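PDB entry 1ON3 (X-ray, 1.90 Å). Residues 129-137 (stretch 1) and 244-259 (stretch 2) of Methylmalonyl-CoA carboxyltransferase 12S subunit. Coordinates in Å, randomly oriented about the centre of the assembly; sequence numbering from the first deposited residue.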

# COMPACT_ATOMS: atom_id res chain seq x y z
N THR E 129 0.97 17.77 -12.67
CA THR E 129 0.29 17.29 -13.88
C THR E 129 1.08 16.22 -14.61
O THR E 129 0.62 15.68 -15.64
CB THR E 129 0.02 18.47 -14.83
OG1 THR E 129 1.27 19.08 -15.18
CG2 THR E 129 -0.89 19.52 -14.15
N GLY E 130 2.26 15.91 -14.10
CA GLY E 130 3.09 14.88 -14.72
C GLY E 130 3.66 15.21 -16.09
O GLY E 130 3.66 14.36 -16.99
N THR E 131 4.16 16.43 -16.28
CA THR E 131 4.72 16.76 -17.58
C THR E 131 6.19 17.13 -17.50
O THR E 131 6.72 17.47 -16.43
CB THR E 131 4.03 17.97 -18.26
OG1 THR E 131 4.60 19.18 -17.73
CG2 THR E 131 2.51 17.96 -18.01
N PRO E 132 6.88 17.08 -18.65
CA PRO E 132 8.29 17.44 -18.69
C PRO E 132 8.44 18.93 -18.35
O PRO E 132 7.49 19.71 -18.49
CB PRO E 132 8.66 17.18 -20.14
CG PRO E 132 7.81 16.00 -20.49
CD PRO E 132 6.48 16.35 -19.87
N PHE E 133 9.63 19.30 -17.89
CA PHE E 133 9.95 20.69 -17.55
C PHE E 133 11.22 21.10 -18.31
O PHE E 133 12.26 20.44 -18.19
CB PHE E 133 10.21 20.85 -16.06
CG PHE E 133 10.72 22.20 -15.68
CD1 PHE E 133 12.00 22.38 -15.19
CD2 PHE E 133 9.92 23.32 -15.86
CE1 PHE E 133 12.49 23.66 -14.88
CE2 PHE E 133 10.39 24.60 -15.56
CZ PHE E 133 11.68 24.76 -15.07
N LEU E 134 11.14 22.20 -19.06
CA LEU E 134 12.28 22.70 -19.84
C LEU E 134 12.58 24.13 -19.37
O LEU E 134 11.68 24.92 -19.11
CB LEU E 134 11.96 22.67 -21.34
CG LEU E 134 11.72 21.24 -21.88
CD1 LEU E 134 10.22 21.01 -22.00
CD2 LEU E 134 12.39 21.06 -23.23
N PHE E 135 13.86 24.46 -19.28
CA PHE E 135 14.29 25.76 -18.78
C PHE E 135 15.46 26.36 -19.58
O PHE E 135 16.52 25.74 -19.67
CB PHE E 135 14.70 25.56 -17.31
CG PHE E 135 14.90 26.83 -16.51
CD1 PHE E 135 14.93 26.77 -15.13
CD2 PHE E 135 15.10 28.07 -17.13
CE1 PHE E 135 15.17 27.91 -14.36
CE2 PHE E 135 15.33 29.22 -16.36
CZ PHE E 135 15.37 29.14 -14.98
N PHE E 136 15.25 27.54 -20.16
CA PHE E 136 16.31 28.26 -20.90
C PHE E 136 16.96 29.21 -19.88
O PHE E 136 16.31 30.12 -19.36
CB PHE E 136 15.75 29.10 -22.05
CG PHE E 136 15.28 28.30 -23.25
CD1 PHE E 136 13.96 27.88 -23.34
CD2 PHE E 136 16.14 28.04 -24.31
CE1 PHE E 136 13.50 27.21 -24.49
CE2 PHE E 136 15.70 27.38 -25.45
CZ PHE E 136 14.37 26.97 -25.55
N TYR E 137 18.24 28.96 -19.60
CA TYR E 137 19.02 29.76 -18.66
C TYR E 137 19.83 30.83 -19.42
O TYR E 137 20.46 30.53 -20.42
CB TYR E 137 19.99 28.85 -17.90
CG TYR E 137 19.33 27.84 -17.01
CD1 TYR E 137 19.21 28.07 -15.64
CD2 TYR E 137 18.87 26.62 -17.52
CE1 TYR E 137 18.67 27.10 -14.79
CE2 TYR E 137 18.32 25.65 -16.68
CZ TYR E 137 18.22 25.89 -15.32
OH TYR E 137 17.69 24.94 -14.48
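Stretch 2 244-259: AELIAKKLLSFLPQNN

Stretch 2 lies on stretch 1 as a helix packed loosely along one side of a strand by apolar contacts, followed by a loop that comes closer and is fixed by a single hydrogen bond. The helix enters from earlier in the chain and includes Ala244 to Leu252, with phi near -60° and psi near -40° and hydrogen bonds such as Leu252 N to Ala248 O (2.9 Å); an extended segment at Leu255 and Pro256 then leads to Gln257 and Asn258. Stretch 1 leaves a helix at Gly130 and becomes a strand from Phe133 onward. The two stretches run in opposite senses: Phe136 faces the beginning of stretch 2 and Gly130 its end. The CA atoms of Phe136 and Ala244 are 9.9 Å apart, those of Leu134 and Ala248 8.6 Å, and those of Thr131 and Gln257 5.1 Å, so the backbones converge toward the loop.

Along the strand, Leu134 and Phe136 point toward the helix, whereas Phe133, Phe135 and Tyr137 make no contact with it. The edge of the Phe136 ring meets the aliphatic part of Glu245, CZ to CG 4.0 Å. Leu134 CD2 lies 4.4 Å from Ala248 CB, an apolar contact between two side chains that point toward each other's stretch. Pro132 bridges helix and loop: its CG is 3.9 Å from Leu252 CD1, and its CD is 3.4 Å from Gln257 O.

At the loop, Asn258 ND2 donates to Gly130 O at 2.9 Å with a nearly straight angle of 175°. The same carbonyl lies 3.3 Å from Gln257 O, but both are acceptors and no bond forms. Gly130 has positive phi (68°), which favours glycine, and an ideal CB here would clash with Asn258 ND2 at 2.8 Å. In all, 422 Å² is buried, summed over both sides.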

# COMPACT_ATOMS: atom_id res chain seq x y z
N ALA E 244 19.84 24.41 -30.50
CA ALA E 244 19.54 23.95 -29.15
C ALA E 244 18.08 23.54 -29.07
O ALA E 244 17.74 22.55 -28.40
CB ALA E 244 19.84 25.05 -28.12
N GLU E 245 17.22 24.29 -29.75
CA GLU E 245 15.79 24.02 -29.78
C GLU E 245 15.53 22.71 -30.53
O GLU E 245 14.69 21.92 -30.12
CB GLU E 245 15.05 25.21 -30.40
CG GLU E 245 15.01 26.40 -29.43
CD GLU E 245 15.10 27.78 -30.09
OE1 GLU E 245 15.29 28.77 -29.34
OE2 GLU E 245 14.97 27.88 -31.33
N LEU E 246 16.26 22.48 -31.62
CA LEU E 246 16.08 21.23 -32.37
C LEU E 246 16.57 20.07 -31.51
O LEU E 246 15.94 19.01 -31.48
CB LEU E 246 16.87 21.26 -33.69
CG LEU E 246 16.28 22.11 -34.83
CD1 LEU E 246 17.21 22.09 -36.06
CD2 LEU E 246 14.90 21.54 -35.21
N ILE E 247 17.69 20.25 -30.82
CA ILE E 247 18.20 19.17 -29.98
C ILE E 247 17.22 18.87 -28.84
O ILE E 247 16.93 17.71 -28.54
CB ILE E 247 19.60 19.52 -29.38
CG1 ILE E 247 20.65 19.55 -30.51
CG2 ILE E 247 19.99 18.50 -28.32
CD1 ILE E 247 21.98 20.18 -30.10
N ALA E 248 16.68 19.92 -28.23
CA ALA E 248 15.73 19.73 -27.13
C ALA E 248 14.52 18.91 -27.57
O ALA E 248 14.04 18.06 -26.83
CB ALA E 248 15.25 21.10 -26.59
N LYS E 249 14.01 19.18 -28.77
CA LYS E 249 12.85 18.45 -29.30
C LYS E 249 13.21 17.01 -29.61
O LYS E 249 12.45 16.09 -29.30
CB LYS E 249 12.31 19.13 -30.57
CG LYS E 249 11.80 20.55 -30.36
CD LYS E 249 11.23 21.14 -31.65
CE LYS E 249 10.81 22.58 -31.45
NZ LYS E 249 10.28 23.23 -32.70
N LYS E 250 14.37 16.80 -30.23
CA LYS E 250 14.83 15.44 -30.56
C LYS E 250 14.99 14.63 -29.26
O LYS E 250 14.51 13.50 -29.15
CB LYS E 250 16.17 15.52 -31.30
CG LYS E 250 16.76 14.15 -31.68
CD LYS E 250 15.96 13.49 -32.77
CE LYS E 250 16.59 12.18 -33.19
NZ LYS E 250 15.76 11.53 -34.22
N LEU E 251 15.66 15.22 -28.28
CA LEU E 251 15.86 14.55 -26.99
C LEU E 251 14.52 14.24 -26.34
O LEU E 251 14.28 13.12 -25.87
CB LEU E 251 16.70 15.46 -26.06
CG LEU E 251 16.76 15.07 -24.58
CD1 LEU E 251 17.49 13.72 -24.42
CD2 LEU E 251 17.50 16.17 -23.80
N LEU E 252 13.63 15.22 -26.29
CA LEU E 252 12.32 14.99 -25.67
C LEU E 252 11.55 13.85 -26.34
O LEU E 252 10.84 13.11 -25.66
CB LEU E 252 11.48 16.26 -25.70
CG LEU E 252 10.11 16.21 -25.01
CD1 LEU E 252 10.26 15.94 -23.52
CD2 LEU E 252 9.41 17.55 -25.23
N SER E 253 11.70 13.70 -27.66
CA SER E 253 10.98 12.66 -28.40
C SER E 253 11.26 11.24 -27.92
O SER E 253 10.44 10.35 -28.16
CB SER E 253 11.27 12.77 -29.91
OG SER E 253 12.56 12.29 -30.26
N PHE E 254 12.40 11.01 -27.25
CA PHE E 254 12.73 9.68 -26.75
C PHE E 254 12.19 9.45 -25.34
O PHE E 254 12.21 8.33 -24.83
CB PHE E 254 14.26 9.47 -26.67
CG PHE E 254 14.94 9.37 -28.01
CD1 PHE E 254 15.55 10.49 -28.58
CD2 PHE E 254 14.96 8.17 -28.71
CE1 PHE E 254 16.17 10.41 -29.82
CE2 PHE E 254 15.57 8.07 -29.94
CZ PHE E 254 16.19 9.20 -30.51
N LEU E 255 11.69 10.52 -24.72
CA LEU E 255 11.24 10.43 -23.34
C LEU E 255 9.75 10.41 -23.06
O LEU E 255 8.94 10.99 -23.78
CB LEU E 255 11.84 11.60 -22.53
CG LEU E 255 13.31 11.94 -22.82
CD1 LEU E 255 13.74 13.19 -22.02
CD2 LEU E 255 14.18 10.75 -22.46
N PRO E 256 9.36 9.72 -21.98
CA PRO E 256 7.96 9.64 -21.59
C PRO E 256 7.62 10.98 -20.92
O PRO E 256 8.51 11.79 -20.65
CB PRO E 256 7.96 8.51 -20.58
CG PRO E 256 9.32 8.67 -19.91
CD PRO E 256 10.22 8.91 -21.09
N GLN E 257 6.33 11.23 -20.68
CA GLN E 257 5.90 12.45 -20.02
C GLN E 257 6.36 12.47 -18.56
O GLN E 257 6.73 13.52 -18.03
CB GLN E 257 4.38 12.55 -20.04
CG GLN E 257 3.81 12.90 -21.39
CD GLN E 257 4.21 14.29 -21.82
OE1 GLN E 257 5.22 14.48 -22.51
NE2 GLN E 257 3.43 15.29 -21.41
N ASN E 258 6.31 11.30 -17.92
CA ASN E 258 6.68 11.16 -16.51
C ASN E 258 7.06 9.71 -16.22
O ASN E 258 7.02 8.86 -17.11
CB ASN E 258 5.51 11.60 -15.62
CG ASN E 258 4.24 10.83 -15.92
OD1 ASN E 258 4.15 9.65 -15.63
ND2 ASN E 258 3.25 11.51 -16.50
N ASN E 259 7.42 9.42 -14.98
CA ASN E 259 7.87 8.08 -14.64
C ASN E 259 6.82 6.96 -14.56
O ASN E 259 7.17 5.82 -14.25
CB ASN E 259 8.70 8.10 -13.34
CG ASN E 259 7.86 8.39 -12.10
OD1 ASN E 259 6.65 8.50 -12.18
ND2 ASN E 259 8.52 8.50 -10.95